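Local coordinates for protein catalase-3 (Neurospora crassa, PDB 4AJ9) that breaks down hydrogen peroxide into oxygen and water with a heme cofactor, as catalases do to protect cells from the oxidant, at residues T323-F328 against N358-P363; D1-L6 against G70-F75; S202-D207 against R256-D261; T85-L90 against R335-T340. All coordinates share one frame; numbering follows the deposited sequence.

Contact 1. Residues T323-F328 against N358-P363; sequences TEQISF and NRHRGP. With HEM (protoporphyrin IX containing Fe), chain Y.
Arg359, modelled in two conformers, in one of them joins the 323-328 segment to a heme propionate. Its NE reaches O2D of the heme at 2.9 Å, and NH2 reaches O1D at 2.8 Å, nearly straight at 164°, so both oxygens of one carboxylate are gripped side-on. NH2 also donates to Ile326 O at 2.9 Å; this donor stands above the carbonyl plane, although the oxygen lies close to the guanidinium plane. NH1 completes the fan with a weak, bent bond to Glu324 O at 2.7 Å. A water bridges NH1 and Glu324 OE2, opposite charges whose atoms stand 5.0 Å apart; Glu324 also forms long, weak ion pairs with Arg62 and Arg110. The Arg359 chain bends at chi2 (140°), which places CD, and at chi3 (71°), which places NE beside O2D.

His360 follows with a weak bond from NE2 to Ser327 OG at 2.7 Å, a hydroxyl also hydrogen-bonded to Gln356. On the other side of the imidazole, a second water links ND1 with Gln325 OE1. Packing is thinner: Gln325 CB lies 4.0 Å from His360 CE1, and Phe328 presents its ring edge to propionate oxygen O1A.

The heme is also hydrogen-bonded to Arg62, Arg102 and Gln356, and helix 343-360 carries Tyr352, its probable axial ligand. The contact thus joins helix 319-324 and the residues after it to helix 343-360, while Ile326 leans on Phe100 of strand 96-104 and on Tyr127 of strand 121-128.

Contact 2. Residues D1-L6 against G70-F75; sequences DARQRL and GAHGIF
Ala2 is the first residue of the 1-6 segment to meet the strand, its CB pressed to 3.0 Å from Gly73 O, a tight approach of methyl to carbonyl. The same CB meets Ile74 CD1 at 3.7 Å, giving a small apolar patch. A type I turn from Asp1 to Gln4 presents the methyl here, closed by Gln4 N bonding to Asp1 O at 3.0 Å.

Arg3 makes the contact with the His72 ring face. Its CG sits over the centre of the His72 ring, 3.4 Å from the centroid and 15° off the normal, a CH-pi contact made by the aliphatic part of the chain. With CG anti to its own carbonyl carbon (chi1 -64°), the methylene is set above the imidazole; the guanidinium plane then stands 87° to the ring, with His72 near its edge. The polar ends have other partners: Arg3 NH1 forms a salt bridge with Glu10 and NH2 one with Glu322, which also bonds His72 NE2, so one carboxylate holds both partners of the CH-pi contact.

Arg5 meets the ring through solvent. One water accepts from its NH2 at 2.8 Å, lies 2.8 Å from His72 ND1 in the ring plane, and donates weakly to Ala2 O. Leu6 and His72 reach toward each other tip to tip, CD1 of the leucine 3.4 Å from CE1 of the histidine.

The amino-terminal turn therefore lies against strand 68-77 of the antiparallel sheet, which pairs with strands 96-104 and 305-314; Phe100 of the former meets His72 edge-to-face, and Arg314 of the latter bridges to Asp1.

Contact 3. Residues S202-D207 against R256-D261; sequences SYRHMD and RQDLWD
The side-on salt bridge of Arg204 with Asp258 ties the loop leading into strand 208-209 to helix 254-264, within the antiparallel beta-barrel domain of the catalase fold. Arg204 NE meets OD1 of Asp258 at 2.6 Å and NH2 meets OD2 at 2.9 Å. Both bonds are almost straight (174° and 171°) and both arrive on the syn side of the carboxylate, whose plane is 26° from that of the guanidinium. Two nitrogens on two oxygens fix the rotation of the pair, and a second arginine, Arg201, also bridges to OD2, so the buried carboxylate is probably held ionised. Arg204 NH2 is shared with Thr531, and Asp261 reaches Arg533 of strand 533-537, so both the loop and the helix have a polar link to the C-terminal region.

The apolar half lies beside the bridge. Tyr203 and Leu259 cross at about a right angle, Leu259 CD2 meeting the ring near its plane, 3.9 Å from CD2 of Tyr203. Leu259 CD1 lies 4.2 Å from Arg204 CG, so the leucine borders both loop residues.

Waters fill in the polar links. One joins Tyr203 OH to Arg256 NE, while NH1 of that arginine pairs with Glu165 of the third subunit. Another accepts from Tyr203 N at 3.0 Å and donates to Asp258 OD1 at 2.8 Å, adding a water contact to the oxygen that Arg204 NE already holds.

Contact 4. Residues T85-L90 against R335-T340; sequences TAASFL and RGVDFT
Thr85 turns OG1 anti to its own backbone N (chi1 -174°), and this sets the hydroxyl between two backbone groups, Ala87 N of its own segment and Gly336 O across the contact. At the phi of Gly336, 106°, a CB would press against the carbonyl O of Arg335 and run into Ala87 N and Thr85 OG1, so the position suits a residue with no side chain.

The hydroxyl is used twice. It donates to Gly336 O at 2.7 Å, from above the carbonyl plane, and accepts from Ala87 N at 3.1 Å, a straight bond of 163° that makes Thr85 to Ala87 an ST turn. Ala86 N lies 3.7 Å from Gly336 CA, and Ala86 CB at 3.8 Å from the same carbon, so the glycine is pressed against the turn.

Arg335 O receives two further contacts: Ala87 CA lies 3.3 Å from it, a CA-H...O contact, and a water donates to it at 2.8 Å while accepting from Ser88 N. Beyond this, Ala87 CB and Val337 CG2 are only loosely apposed at 4.4 Å. The guanidinium of Arg335 is turned to other partners, chiefly Glu219, with the carbonyls of Gly417 and Gln412 also bonded.

Ala86 and Gly336 each form a backbone hydrogen bond with Val217 of strand 214-217, the neighbour of strand 337-338. In this buried setting a threonine hydroxyl serves Ala87 N and Gly336 O, and a water serves Ser88 N and Arg335 O, so backbone polar groups of both segments are satisfied, while the bare CA of Gly336 permits the close approach.

All four contacts are buried, so they differ less in exposure than in place: the centre of contact 3 lies about 8 Å from the centre of the chain, that of contact 4 about 25 Å, with contacts 1 and 2 between. Strand 68-77 is the common element, since its residues in contact 2 pack on Thr323 of contact 1, Leu259 of contact 3, and Phe89 and Leu90 of contact 4. Contact 1 belongs to the heme pocket and grips a propionate; contact 3 relies on a charged pair, contact 2 on a methylene over a ring, contact 4 on backbone and hydroxyl. Contacts 1 and 4 cross along the chain, whereas contact 3 is nested inside contact 4.

Contact 1. Residues T323-F328 against N358-P363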
# COMPACT_ATOMS: atom_id res chain seq x y z
N THR C 323 10.68 3.48 -17.88
CA THR C 323 10.55 2.07 -18.22
C THR C 323 9.89 1.23 -17.11
O THR C 323 8.95 0.48 -17.38
CB THR C 323 11.91 1.46 -18.59
OG1 THR C 323 12.49 2.22 -19.67
CG2 THR C 323 11.73 0.00 -19.03
N GLU C 324 10.38 1.33 -15.88
CA GLU C 324 9.83 0.50 -14.81
C GLU C 324 8.38 0.85 -14.47
O GLU C 324 7.55 -0.04 -14.26
CB GLU C 324 10.69 0.56 -13.54
CG GLU C 324 10.27 -0.45 -12.47
CD GLU C 324 10.54 -1.90 -12.89
OE1 GLU C 324 11.35 -2.10 -13.82
OE2 GLU C 324 9.95 -2.83 -12.28
N GLN C 325 8.07 2.14 -14.42
CA GLN C 325 6.75 2.60 -14.03
C GLN C 325 5.68 2.53 -15.12
O GLN C 325 4.50 2.50 -14.81
CB GLN C 325 6.79 4.02 -13.45
CG GLN C 325 7.40 4.11 -12.06
CD GLN C 325 7.10 5.43 -11.34
OE1 GLN C 325 6.68 5.43 -10.18
NE2 GLN C 325 7.33 6.54 -12.01
N ILE C 326 6.06 2.50 -16.39
CA ILE C 326 5.03 2.47 -17.43
C ILE C 326 4.10 1.26 -17.27
O ILE C 326 4.56 0.15 -16.99
CB ILE C 326 5.61 2.54 -18.87
CG1 ILE C 326 4.50 2.94 -19.85
CG2 ILE C 326 6.32 1.22 -19.23
CD1 ILE C 326 4.99 3.23 -21.30
N SER C 327 2.80 1.49 -17.43
CA SER C 327 1.77 0.50 -17.14
C SER C 327 0.96 0.23 -18.40
O SER C 327 0.03 1.00 -18.71
CB SER C 327 0.82 1.04 -16.07
OG SER C 327 1.49 1.27 -14.84
N PHE C 328 1.28 -0.84 -19.13
CA PHE C 328 0.56 -1.17 -20.36
C PHE C 328 -0.76 -1.86 -20.03
O PHE C 328 -0.88 -2.50 -18.98
CB PHE C 328 1.40 -2.08 -21.26
CG PHE C 328 2.58 -1.40 -21.90
CD1 PHE C 328 2.43 -0.70 -23.10
CD2 PHE C 328 3.84 -1.49 -21.34
CE1 PHE C 328 3.52 -0.08 -23.69
CE2 PHE C 328 4.93 -0.87 -21.93
CZ PHE C 328 4.76 -0.18 -23.11
N ASN C 358 -1.59 -3.24 -7.69
CA ASN C 358 -0.52 -3.86 -6.92
C ASN C 358 0.82 -3.17 -7.14
O ASN C 358 1.51 -2.79 -6.19
CB ASN C 358 -0.37 -5.35 -7.26
CG ASN C 358 0.57 -6.07 -6.30
OD1 ASN C 358 0.28 -6.16 -5.11
ND2 ASN C 358 1.70 -6.58 -6.81
N ARG C 359 1.18 -3.00 -8.40
CA ARG C 359 2.48 -2.43 -8.73
C ARG C 359 2.59 -0.98 -8.25
O ARG C 359 3.63 -0.57 -7.73
CB ARG C 359 2.73 -2.52 -10.23
CG ARG C 359 4.19 -2.43 -10.60
CD ARG C 359 4.50 -3.42 -11.72
NE ARG C 359 3.93 -3.01 -13.00
CZ ARG C 359 4.37 -1.99 -13.72
NH1 ARG C 359 5.37 -1.24 -13.29
NH2 ARG C 359 3.78 -1.70 -14.88
N HIS C 360 1.52 -0.20 -8.43
CA HIS C 360 1.56 1.22 -8.10
C HIS C 360 0.91 1.60 -6.77
O HIS C 360 0.92 2.77 -6.38
CB HIS C 360 0.98 2.07 -9.24
CG HIS C 360 1.81 2.02 -10.49
ND1 HIS C 360 3.03 2.66 -10.59
CD2 HIS C 360 1.61 1.41 -11.68
CE1 HIS C 360 3.54 2.46 -11.79
NE2 HIS C 360 2.70 1.70 -12.48
N ARG C 361 0.35 0.61 -6.08
CA ARG C 361 -0.27 0.85 -4.76
C ARG C 361 -1.23 2.04 -4.71
O ARG C 361 -1.20 2.84 -3.77
CB ARG C 361 0.80 1.03 -3.68
CG ARG C 361 1.33 -0.27 -3.10
CD ARG C 361 2.19 -1.03 -4.10
NE ARG C 361 2.46 -2.40 -3.66
CZ ARG C 361 1.51 -3.32 -3.46
NH1 ARG C 361 0.24 -3.01 -3.67
NH2 ARG C 361 1.83 -4.53 -3.07
N GLY C 362 -2.10 2.16 -5.71
CA GLY C 362 -2.99 3.29 -5.80
C GLY C 362 -3.65 3.34 -7.16
O GLY C 362 -3.18 2.71 -8.10
N PRO C 363 -4.75 4.07 -7.26
CA PRO C 363 -5.60 4.12 -8.45
C PRO C 363 -5.22 5.25 -9.40
O PRO C 363 -5.85 5.38 -10.45
CB PRO C 363 -6.98 4.40 -7.85
CG PRO C 363 -6.66 5.30 -6.70
CD PRO C 363 -5.36 4.80 -6.13
CHA HEM Y . 2.46 -8.21 -18.79
CHB HEM Y . 1.96 -9.80 -23.36
CHC HEM Y . -1.43 -12.92 -21.86
CHD HEM Y . -1.53 -10.73 -17.54
C1A HEM Y . 2.66 -8.39 -20.15
C2A HEM Y . 3.65 -7.71 -20.98
C3A HEM Y . 3.52 -8.17 -22.23
C4A HEM Y . 2.43 -9.13 -22.25
CMA HEM Y . 4.34 -7.75 -23.48
CAA HEM Y . 4.71 -6.70 -20.46
CBA HEM Y . 4.28 -5.26 -20.72
CGA HEM Y . 5.40 -4.34 -20.29
O1A HEM Y . 5.25 -3.64 -19.26
O2A HEM Y . 6.45 -4.32 -20.98
C1B HEM Y . 0.95 -10.75 -23.37
C2B HEM Y . 0.38 -11.38 -24.54
C3B HEM Y . -0.54 -12.26 -24.13
C4B HEM Y . -0.60 -12.19 -22.68
CMB HEM Y . 0.84 -11.05 -25.98
CAB HEM Y . -1.47 -13.17 -24.97
CBB HEM Y . -1.80 -12.83 -26.23
C1C HEM Y . -1.80 -12.54 -20.59
C2C HEM Y . -2.97 -13.00 -19.87
C3C HEM Y . -2.97 -12.40 -18.67
C4C HEM Y . -1.83 -11.51 -18.62
CMC HEM Y . -3.99 -14.04 -20.38
CAC HEM Y . -4.00 -12.51 -17.55
CBC HEM Y . -5.29 -12.69 -17.85
C1D HEM Y . -0.47 -9.88 -17.46
C2D HEM Y . -0.18 -9.07 -16.30
C3D HEM Y . 1.07 -8.29 -16.69
C4D HEM Y . 1.39 -8.69 -18.04
CMD HEM Y . -0.97 -9.04 -14.97
CAD HEM Y . 1.82 -7.26 -15.82
CBD HEM Y . 1.31 -5.89 -16.23
CGD HEM Y . 1.92 -4.84 -15.34
O1D HEM Y . 1.95 -3.66 -15.75
O2D HEM Y . 2.38 -5.20 -14.22
NA HEM Y . 1.94 -9.24 -20.96
NB HEM Y . 0.33 -11.26 -22.26
NC HEM Y . -1.13 -11.63 -19.80
ND HEM Y . 0.46 -9.62 -18.46
FE HEM Y . 0.35 -10.36 -20.43
O HOH W 1 7.42 -2.52 -11.52
O HOH W 2 5.08 3.69 -8.80

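Contact 2. Residues D1-L6 against G70-F75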
# COMPACT_ATOMS: atom_id res chain seq x y z
N ASP C 1 11.51 15.07 -31.22
CA ASP C 1 11.80 14.54 -29.89
C ASP C 1 10.54 13.98 -29.22
O ASP C 1 9.72 14.73 -28.68
CB ASP C 1 12.45 15.61 -29.01
CG ASP C 1 12.62 15.16 -27.57
OD1 ASP C 1 12.96 13.98 -27.34
OD2 ASP C 1 12.41 15.98 -26.66
N ALA C 2 10.39 12.65 -29.25
CA ALA C 2 9.21 11.98 -28.71
C ALA C 2 9.03 12.21 -27.21
O ALA C 2 7.91 12.07 -26.70
CB ALA C 2 9.26 10.47 -29.00
N ARG C 3 10.11 12.56 -26.52
CA ARG C 3 10.06 12.83 -25.08
C ARG C 3 9.68 14.28 -24.72
O ARG C 3 9.59 14.62 -23.55
CB ARG C 3 11.39 12.50 -24.41
CG ARG C 3 11.79 11.04 -24.47
CD ARG C 3 13.06 10.75 -23.64
NE ARG C 3 12.80 10.76 -22.20
CZ ARG C 3 13.02 11.80 -21.41
NH1 ARG C 3 13.52 12.93 -21.90
NH2 ARG C 3 12.73 11.72 -20.12
N GLN C 4 9.45 15.11 -25.73
CA GLN C 4 9.20 16.54 -25.49
C GLN C 4 8.27 16.81 -24.30
O GLN C 4 8.55 17.69 -23.48
CB GLN C 4 8.63 17.21 -26.75
CG GLN C 4 8.45 18.72 -26.61
CD GLN C 4 9.77 19.45 -26.42
OE1 GLN C 4 10.77 19.12 -27.06
NE2 GLN C 4 9.77 20.45 -25.54
N ARG C 5 7.18 16.05 -24.21
CA ARG C 5 6.16 16.30 -23.20
C ARG C 5 6.68 16.06 -21.79
O ARG C 5 6.16 16.61 -20.82
CB ARG C 5 4.92 15.43 -23.47
CG ARG C 5 5.13 13.96 -23.15
CD ARG C 5 4.02 13.07 -23.68
NE ARG C 5 4.32 11.66 -23.45
CZ ARG C 5 5.15 10.95 -24.19
NH1 ARG C 5 5.76 11.51 -25.23
NH2 ARG C 5 5.38 9.67 -23.89
N LEU C 6 7.73 15.24 -21.68
CA LEU C 6 8.29 14.88 -20.38
C LEU C 6 9.23 15.94 -19.80
O LEU C 6 9.58 15.90 -18.62
CB LEU C 6 9.02 13.53 -20.46
CG LEU C 6 8.19 12.30 -20.84
CD1 LEU C 6 9.08 11.07 -20.95
CD2 LEU C 6 7.07 12.06 -19.82
N GLY C 70 13.07 -0.45 -22.43
CA GLY C 70 12.28 0.26 -23.39
C GLY C 70 12.86 1.56 -23.91
O GLY C 70 13.94 2.00 -23.48
N ALA C 71 12.15 2.17 -24.86
CA ALA C 71 12.60 3.40 -25.48
C ALA C 71 11.45 4.20 -26.04
O ALA C 71 10.38 3.66 -26.30
CB ALA C 71 13.63 3.10 -26.59
N HIS C 72 11.68 5.50 -26.22
CA HIS C 72 10.72 6.39 -26.87
C HIS C 72 10.95 6.42 -28.38
O HIS C 72 12.06 6.17 -28.84
CB HIS C 72 10.86 7.83 -26.35
CG HIS C 72 10.55 7.97 -24.89
ND1 HIS C 72 9.32 8.38 -24.42
CD2 HIS C 72 11.32 7.78 -23.79
CE1 HIS C 72 9.34 8.43 -23.10
NE2 HIS C 72 10.54 8.07 -22.69
N GLY C 73 9.91 6.73 -29.13
CA GLY C 73 10.09 6.91 -30.56
C GLY C 73 8.90 7.58 -31.20
O GLY C 73 8.08 8.21 -30.53
N ILE C 74 8.79 7.41 -32.52
CA ILE C 74 7.71 8.01 -33.28
C ILE C 74 7.12 6.98 -34.23
O ILE C 74 7.86 6.19 -34.83
CB ILE C 74 8.20 9.23 -34.10
CG1 ILE C 74 8.86 10.27 -33.19
CG2 ILE C 74 7.04 9.86 -34.87
CD1 ILE C 74 7.90 11.08 -32.38
N PHE C 75 5.80 6.97 -34.34
CA PHE C 75 5.13 6.17 -35.36
C PHE C 75 4.60 7.12 -36.43
O PHE C 75 4.04 8.16 -36.13
CB PHE C 75 3.98 5.33 -34.78
CG PHE C 75 3.07 4.76 -35.83
CD1 PHE C 75 3.39 3.59 -36.49
CD2 PHE C 75 1.89 5.42 -36.18
CE1 PHE C 75 2.56 3.07 -37.47
CE2 PHE C 75 1.04 4.90 -37.15
CZ PHE C 75 1.38 3.73 -37.80
O HOH W 3 7.09 8.95 -26.01

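Contact 3. Residues S202-D207 against R256-D261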
# COMPACT_ATOMS: atom_id res chain seq x y z
N SER C 202 18.60 -9.72 -30.62
CA SER C 202 18.29 -8.47 -29.92
C SER C 202 16.81 -8.16 -30.05
O SER C 202 16.11 -8.81 -30.83
CB SER C 202 19.09 -7.31 -30.49
OG SER C 202 18.44 -6.76 -31.62
N TYR C 203 16.34 -7.16 -29.30
CA TYR C 203 14.96 -6.69 -29.41
C TYR C 203 14.75 -6.16 -30.82
O TYR C 203 13.66 -6.27 -31.39
CB TYR C 203 14.70 -5.54 -28.44
CG TYR C 203 14.86 -5.87 -26.96
CD1 TYR C 203 14.56 -7.12 -26.45
CD2 TYR C 203 15.27 -4.88 -26.07
CE1 TYR C 203 14.70 -7.39 -25.07
CE2 TYR C 203 15.42 -5.13 -24.73
CZ TYR C 203 15.12 -6.38 -24.23
OH TYR C 203 15.28 -6.58 -22.87
N ARG C 204 15.81 -5.59 -31.38
CA ARG C 204 15.75 -4.96 -32.70
C ARG C 204 15.60 -5.97 -33.83
O ARG C 204 15.19 -5.62 -34.94
CB ARG C 204 16.99 -4.09 -32.93
CG ARG C 204 17.16 -2.98 -31.91
CD ARG C 204 18.44 -2.19 -32.14
NE ARG C 204 19.62 -3.04 -32.12
CZ ARG C 204 20.45 -3.21 -33.14
NH1 ARG C 204 20.25 -2.57 -34.29
NH2 ARG C 204 21.50 -4.02 -33.02
N HIS C 205 15.93 -7.23 -33.53
CA HIS C 205 15.85 -8.30 -34.51
C HIS C 205 14.71 -9.28 -34.23
O HIS C 205 14.84 -10.48 -34.51
CB HIS C 205 17.18 -9.05 -34.58
CG HIS C 205 18.32 -8.21 -35.05
ND1 HIS C 205 19.07 -7.42 -34.20
CD2 HIS C 205 18.82 -8.00 -36.29
CE1 HIS C 205 19.99 -6.77 -34.89
NE2 HIS C 205 19.86 -7.10 -36.16
N MET C 206 13.61 -8.76 -33.69
CA MET C 206 12.38 -9.51 -33.47
C MET C 206 11.23 -8.92 -34.28
O MET C 206 11.14 -7.70 -34.45
CB MET C 206 11.94 -9.46 -32.00
CG MET C 206 13.00 -9.84 -30.97
SD MET C 206 12.31 -9.90 -29.29
CE MET C 206 11.60 -8.26 -29.14
N ASP C 207 10.33 -9.78 -34.76
CA ASP C 207 9.02 -9.31 -35.20
C ASP C 207 8.12 -9.20 -33.97
O ASP C 207 8.46 -9.71 -32.91
CB ASP C 207 8.39 -10.27 -36.20
CG ASP C 207 8.93 -10.09 -37.61
OD1 ASP C 207 9.60 -9.06 -37.87
OD2 ASP C 207 8.68 -10.96 -38.45
N ARG C 256 19.26 -5.10 -23.38
CA ARG C 256 19.01 -3.71 -23.04
C ARG C 256 20.20 -2.83 -23.43
O ARG C 256 20.00 -1.68 -23.80
CB ARG C 256 18.60 -3.52 -21.58
CG ARG C 256 19.64 -3.86 -20.54
CD ARG C 256 19.13 -3.49 -19.13
NE ARG C 256 17.85 -4.15 -18.83
CZ ARG C 256 17.19 -4.04 -17.68
NH1 ARG C 256 17.68 -3.31 -16.69
NH2 ARG C 256 16.04 -4.69 -17.52
N GLN C 257 21.42 -3.36 -23.34
CA GLN C 257 22.58 -2.60 -23.82
C GLN C 257 22.53 -2.42 -25.34
O GLN C 257 22.83 -1.33 -25.85
CB GLN C 257 23.89 -3.28 -23.40
CG GLN C 257 25.14 -2.43 -23.66
CD GLN C 257 25.30 -1.29 -22.64
OE1 GLN C 257 25.56 -1.54 -21.46
NE2 GLN C 257 25.17 -0.05 -23.11
N ASP C 258 22.16 -3.47 -26.07
CA ASP C 258 22.10 -3.41 -27.53
C ASP C 258 21.14 -2.30 -27.99
O ASP C 258 21.46 -1.50 -28.86
CB ASP C 258 21.71 -4.77 -28.12
CG ASP C 258 21.28 -4.69 -29.57
OD1 ASP C 258 20.16 -4.17 -29.84
OD2 ASP C 258 22.05 -5.13 -30.45
N LEU C 259 19.96 -2.25 -27.39
CA LEU C 259 18.96 -1.25 -27.75
C LEU C 259 19.45 0.16 -27.41
O LEU C 259 19.32 1.10 -28.21
CB LEU C 259 17.66 -1.54 -27.00
CG LEU C 259 16.51 -0.56 -27.21
CD1 LEU C 259 16.12 -0.52 -28.67
CD2 LEU C 259 15.33 -0.95 -26.34
N TRP C 260 19.98 0.30 -26.20
CA TRP C 260 20.50 1.58 -25.75
C TRP C 260 21.57 2.07 -26.71
O TRP C 260 21.57 3.24 -27.09
CB TRP C 260 21.12 1.46 -24.35
CG TRP C 260 21.47 2.80 -23.73
CD1 TRP C 260 22.64 3.49 -23.88
CD2 TRP C 260 20.64 3.59 -22.88
NE1 TRP C 260 22.58 4.68 -23.16
CE2 TRP C 260 21.36 4.75 -22.54
CE3 TRP C 260 19.34 3.43 -22.37
CZ2 TRP C 260 20.83 5.75 -21.71
CZ3 TRP C 260 18.83 4.42 -21.53
CH2 TRP C 260 19.57 5.56 -21.22
N ASP C 261 22.47 1.17 -27.10
CA ASP C 261 23.62 1.54 -27.93
C ASP C 261 23.18 1.94 -29.33
O ASP C 261 23.70 2.90 -29.91
CB ASP C 261 24.65 0.40 -28.03
CG ASP C 261 25.49 0.23 -26.78
OD1 ASP C 261 25.50 1.13 -25.91
OD2 ASP C 261 26.17 -0.81 -26.68
O HOH W 4 16.39 -5.93 -20.44
O HOH W 5 18.08 -4.98 -28.19

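Contact 4. Residues T85-L90 against R335-T340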
# COMPACT_ATOMS: atom_id res chain seq x y z
N THR C 85 -10.53 2.03 -40.57
CA THR C 85 -10.59 2.34 -39.14
C THR C 85 -10.77 3.83 -38.89
O THR C 85 -10.21 4.66 -39.60
CB THR C 85 -9.33 1.85 -38.40
OG1 THR C 85 -9.49 2.04 -36.99
CG2 THR C 85 -8.08 2.61 -38.88
N ALA C 86 -11.57 4.15 -37.86
CA ALA C 86 -11.73 5.53 -37.39
C ALA C 86 -10.58 5.96 -36.48
O ALA C 86 -10.56 7.10 -36.02
CB ALA C 86 -13.05 5.68 -36.64
N ALA C 87 -9.66 5.04 -36.20
CA ALA C 87 -8.53 5.35 -35.31
C ALA C 87 -7.77 6.58 -35.78
O ALA C 87 -7.28 6.63 -36.91
CB ALA C 87 -7.59 4.15 -35.20
N SER C 88 -7.66 7.57 -34.91
CA SER C 88 -7.11 8.87 -35.28
C SER C 88 -5.64 8.79 -35.68
O SER C 88 -5.19 9.50 -36.57
CB SER C 88 -7.29 9.87 -34.13
OG SER C 88 -6.50 11.02 -34.34
N PHE C 89 -4.87 7.93 -35.02
CA PHE C 89 -3.45 7.86 -35.31
C PHE C 89 -3.17 7.24 -36.68
O PHE C 89 -2.06 7.31 -37.19
CB PHE C 89 -2.68 7.15 -34.19
CG PHE C 89 -2.80 5.64 -34.21
CD1 PHE C 89 -3.95 5.02 -33.77
CD2 PHE C 89 -1.74 4.86 -34.65
CE1 PHE C 89 -4.06 3.64 -33.78
CE2 PHE C 89 -1.83 3.48 -34.65
CZ PHE C 89 -2.99 2.87 -34.22
N LEU C 90 -4.19 6.63 -37.28
CA LEU C 90 -4.05 6.07 -38.62
C LEU C 90 -4.83 6.87 -39.67
O LEU C 90 -5.03 6.40 -40.79
CB LEU C 90 -4.51 4.61 -38.62
CG LEU C 90 -3.63 3.68 -37.77
CD1 LEU C 90 -4.30 2.34 -37.55
CD2 LEU C 90 -2.26 3.50 -38.41
N ARG C 335 -11.33 4.86 -30.10
CA ARG C 335 -12.32 4.86 -31.18
C ARG C 335 -11.67 4.36 -32.46
O ARG C 335 -10.60 4.84 -32.84
CB ARG C 335 -12.84 6.28 -31.41
CG ARG C 335 -13.90 6.37 -32.50
CD ARG C 335 -14.34 7.83 -32.69
NE ARG C 335 -15.22 8.01 -33.84
CZ ARG C 335 -16.55 8.12 -33.76
NH1 ARG C 335 -17.15 8.06 -32.58
NH2 ARG C 335 -17.27 8.29 -34.86
N GLY C 336 -12.33 3.43 -33.14
CA GLY C 336 -11.78 2.85 -34.36
C GLY C 336 -11.26 1.43 -34.18
O GLY C 336 -10.96 0.74 -35.15
N VAL C 337 -11.14 0.99 -32.93
CA VAL C 337 -10.66 -0.35 -32.63
C VAL C 337 -11.64 -0.98 -31.64
O VAL C 337 -12.21 -0.26 -30.81
CB VAL C 337 -9.24 -0.31 -32.01
CG1 VAL C 337 -8.71 -1.71 -31.75
CG2 VAL C 337 -8.28 0.48 -32.90
N ASP C 338 -11.83 -2.29 -31.73
CA ASP C 338 -12.69 -3.02 -30.78
C ASP C 338 -12.09 -4.38 -30.43
O ASP C 338 -11.17 -4.86 -31.09
CB ASP C 338 -14.10 -3.20 -31.34
CG ASP C 338 -15.13 -3.51 -30.26
OD1 ASP C 338 -14.80 -3.38 -29.06
OD2 ASP C 338 -16.28 -3.87 -30.60
N PHE C 339 -12.64 -5.00 -29.38
CA PHE C 339 -12.19 -6.32 -28.93
C PHE C 339 -12.89 -7.41 -29.72
O PHE C 339 -13.86 -7.16 -30.43
CB PHE C 339 -12.51 -6.51 -27.45
CG PHE C 339 -11.98 -5.41 -26.57
CD1 PHE C 339 -10.61 -5.25 -26.41
CD2 PHE C 339 -12.84 -4.54 -25.93
CE1 PHE C 339 -10.12 -4.22 -25.61
CE2 PHE C 339 -12.35 -3.51 -25.12
CZ PHE C 339 -10.99 -3.35 -24.97
N THR C 340 -12.38 -8.64 -29.59
CA THR C 340 -13.16 -9.79 -30.00
C THR C 340 -13.38 -10.70 -28.81
O THR C 340 -12.82 -10.51 -27.73
CB THR C 340 -12.49 -10.62 -31.11
OG1 THR C 340 -11.30 -11.23 -30.61
CG2 THR C 340 -12.18 -9.75 -32.34
O HOH W 6 -8.93 7.04 -32.33